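Local structure of putative oxidoreductase (Gluconobacter oxydans, 3WJ7) at residues Q163-L166 and R167-E171. The protein belongs to the short-chain dehydrogenase/reductase family and is probably an NAD(P)-dependent oxidoreductase, with a tentatively assigned aldehyde dehydrogenase activity. Numbering follows the deposited sequence.
Sequences QEVL and RLIRE
The backbone carbonyl oxygen O of E164 receives two amide donors: L168 N at 3.0 Å, with a nearly straight N-H...O angle of 173°, and R167 N, whose bond is bent and weak. The next helical i to i+4 bond joins I169 N to V165 O at 2.8 Å, and R170 N bonds L166 O at 3.2 Å. With CG anti to its backbone N (chi1 -165°) and a bend at chi3, R167 runs alongside E164, pointing the same way. The salt bridge between these two side chains is modelled too close, so its detail is doubtful. R167 NH1 also forms a salt bridge with E171 OE1 at 3.3 Å, one turn on, which makes E164, R167 and E171 a salt-bridge network. On the apolar side, I169 CD1 lies 3.8 Å from V165 CG1 and 4.2 Å from L166 CD2. An alanine at I169 would lack CD1 and would probably leave both methyls without this partner. V165 and L168 pack on helix 95-115, while V165, L166 and I169 meet strand 176-185, so helix 153-172 packs against both that helix and this strand of the largely parallel Rossmann-type sheet.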
ATOM      1  N   GLN A 163      -5.137 -13.256  14.909  1.00 34.59           N
ATOM      2  CA  GLN A 163      -4.794 -14.637  14.501  1.00 36.72           C
ATOM      3  C   GLN A 163      -3.414 -15.014  15.001  1.00 36.71           C
ATOM      4  O   GLN A 163      -3.210 -16.150  15.407  1.00 37.44           O
ATOM      5  CB  GLN A 163      -4.895 -14.879  12.995  1.00 36.92           C
ATOM      6  CG  GLN A 163      -6.325 -14.890  12.453  1.00 41.02           C
ATOM      7  CD  GLN A 163      -7.218 -15.928  13.126  1.00 45.48           C
ATOM      8  OE1 GLN A 163      -8.207 -15.587  13.757  1.00 45.96           O
ATOM      9  NE2 GLN A 163      -6.861 -17.201  12.996  1.00 49.82           N
ATOM     10  N   GLU A 164      -2.484 -14.056  15.003  1.00 36.59           N
ATOM     11  CA  GLU A 164      -1.173 -14.300  15.556  1.00 38.74           C
ATOM     12  C   GLU A 164      -1.225 -14.719  17.023  1.00 38.18           C
ATOM     13  O   GLU A 164      -0.574 -15.667  17.432  1.00 37.42           O
ATOM     14  CB  GLU A 164      -0.289 -13.070  15.422  1.00 43.07           C
ATOM     15  CG  GLU A 164       0.623 -13.111  14.228  1.00 56.16           C
ATOM     16  CD  GLU A 164       1.978 -13.785  14.504  1.00 74.50           C
ATOM     17  OE1 GLU A 164       2.050 -14.903  15.111  1.00 66.67           O
ATOM     18  OE2 GLU A 164       3.000 -13.179  14.076  1.00 83.88           O
ATOM     19  N   VAL A 165      -1.978 -13.979  17.827  1.00 37.63           N
ATOM     20  CA  VAL A 165      -2.089 -14.316  19.213  1.00 36.40           C
ATOM     21  C   VAL A 165      -2.663 -15.739  19.331  1.00 38.77           C
ATOM     22  O   VAL A 165      -2.102 -16.567  20.071  1.00 42.17           O
ATOM     23  CB  VAL A 165      -2.901 -13.262  19.981  1.00 35.89           C
ATOM     24  CG1 VAL A 165      -3.091 -13.713  21.418  1.00 36.65           C
ATOM     25  CG2 VAL A 165      -2.198 -11.911  19.947  1.00 32.22           C
ATOM     26  N   LEU A 166      -3.746 -16.047  18.605  1.00 36.47           N
ATOM     27  CA  LEU A 166      -4.307 -17.421  18.686  1.00 39.63           C
ATOM     28  C   LEU A 166      -3.292 -18.511  18.274  1.00 40.34           C
ATOM     29  O   LEU A 166      -3.361 -19.640  18.794  1.00 41.27           O
ATOM     30  CB  LEU A 166      -5.640 -17.599  17.922  1.00 34.96           C
ATOM     31  CG  LEU A 166      -6.763 -16.725  18.473  1.00 36.78           C
ATOM     32  CD1 LEU A 166      -7.904 -16.584  17.482  1.00 37.19           C
ATOM     33  CD2 LEU A 166      -7.280 -17.217  19.807  1.00 34.48           C
ATOM     34  N   ARG A 167      -2.359 -18.179  17.376  1.00 39.16           N
ATOM     35  CA  ARG A 167      -1.369 -19.159  16.922  1.00 42.94           C
ATOM     36  C   ARG A 167      -0.405 -19.385  18.089  1.00 43.05           C
ATOM     37  O   ARG A 167      -0.172 -20.513  18.507  1.00 42.89           O
ATOM     38  CB  ARG A 167      -0.661 -18.686  15.626  1.00 49.44           C
ATOM     39  CG  ARG A 167       0.135 -19.749  14.838  1.00 53.76           C
ATOM     40  CD  ARG A 167       1.245 -19.218  13.895  1.00 51.24           C
ATOM     41  NE  ARG A 167       1.833 -17.926  14.283  1.00 54.91           N
ATOM     42  CZ  ARG A 167       3.000 -17.708  14.918  1.00 56.77           C
ATOM     43  NH1 ARG A 167       3.831 -18.703  15.310  1.00 52.83           N
ATOM     44  NH2 ARG A 167       3.327 -16.443  15.177  1.00 47.49           N
ATOM     45  N   LEU A 168       0.075 -18.297  18.684  1.00 41.32           N
ATOM     46  CA  LEU A 168       0.961 -18.402  19.830  1.00 39.47           C
ATOM     47  C   LEU A 168       0.312 -19.021  21.048  1.00 39.96           C
ATOM     48  O   LEU A 168       0.990 -19.659  21.835  1.00 44.33           O
ATOM     49  CB  LEU A 168       1.568 -17.041  20.175  1.00 38.30           C
ATOM     50  CG  LEU A 168       2.462 -16.430  19.088  1.00 37.39           C
ATOM     51  CD1 LEU A 168       2.715 -14.961  19.366  1.00 37.18           C
ATOM     52  CD2 LEU A 168       3.791 -17.163  18.996  1.00 37.28           C
ATOM     53  N   ILE A 169      -0.985 -18.844  21.231  1.00 40.17           N
ATOM     54  CA  ILE A 169      -1.648 -19.507  22.348  1.00 42.95           C
ATOM     55  C   ILE A 169      -1.595 -21.037  22.143  1.00 50.03           C
ATOM     56  O   ILE A 169      -1.342 -21.786  23.092  1.00 54.97           O
ATOM     57  CB  ILE A 169      -3.102 -19.019  22.517  1.00 41.10           C
ATOM     58  CG1 ILE A 169      -3.129 -17.587  23.055  1.00 39.40           C
ATOM     59  CG2 ILE A 169      -3.924 -19.964  23.407  1.00 36.01           C
ATOM     60  CD1 ILE A 169      -4.490 -16.926  22.970  1.00 38.30           C
ATOM     61  N   ARG A 170      -1.821 -21.494  20.909  1.00 52.15           N
ATOM     62  CA  ARG A 170      -1.873 -22.924  20.619  1.00 57.58           C
ATOM     63  C   ARG A 170      -0.485 -23.550  20.439  1.00 56.49           C
ATOM     64  O   ARG A 170      -0.181 -24.592  20.995  1.00 57.04           O
ATOM     65  CB  ARG A 170      -2.723 -23.200  19.386  1.00 63.74           C
ATOM     66  CG  ARG A 170      -4.206 -23.287  19.672  1.00 78.53           C
ATOM     67  CD  ARG A 170      -4.821 -24.520  19.004  1.00100.48           C
ATOM     68  NE  ARG A 170      -6.283 -24.413  18.869  1.00112.28           N
ATOM     69  CZ  ARG A 170      -7.147 -25.434  18.897  1.00110.32           C
ATOM     70  NH1 ARG A 170      -6.730 -26.690  19.079  1.00 99.25           N
ATOM     71  NH2 ARG A 170      -8.449 -25.186  18.753  1.00100.25           N
ATOM     72  N   GLU A 171       0.367 -22.902  19.676  1.00 55.71           N
ATOM     73  CA  GLU A 171       1.629 -23.519  19.344  1.00 61.08           C
ATOM     74  C   GLU A 171       2.679 -23.407  20.440  1.00 57.94           C
ATOM     75  O   GLU A 171       3.609 -24.197  20.483  1.00 60.28           O
ATOM     76  CB  GLU A 171       2.179 -22.969  18.024  1.00 57.86           C
ATOM     77  CG  GLU A 171       1.412 -23.429  16.796  1.00 66.33           C
ATOM     78  CD  GLU A 171       1.913 -22.757  15.523  1.00 82.49           C
ATOM     79  OE1 GLU A 171       2.707 -21.776  15.614  1.00 90.17           O
ATOM     80  OE2 GLU A 171       1.508 -23.197  14.420  1.00 86.13           O
TER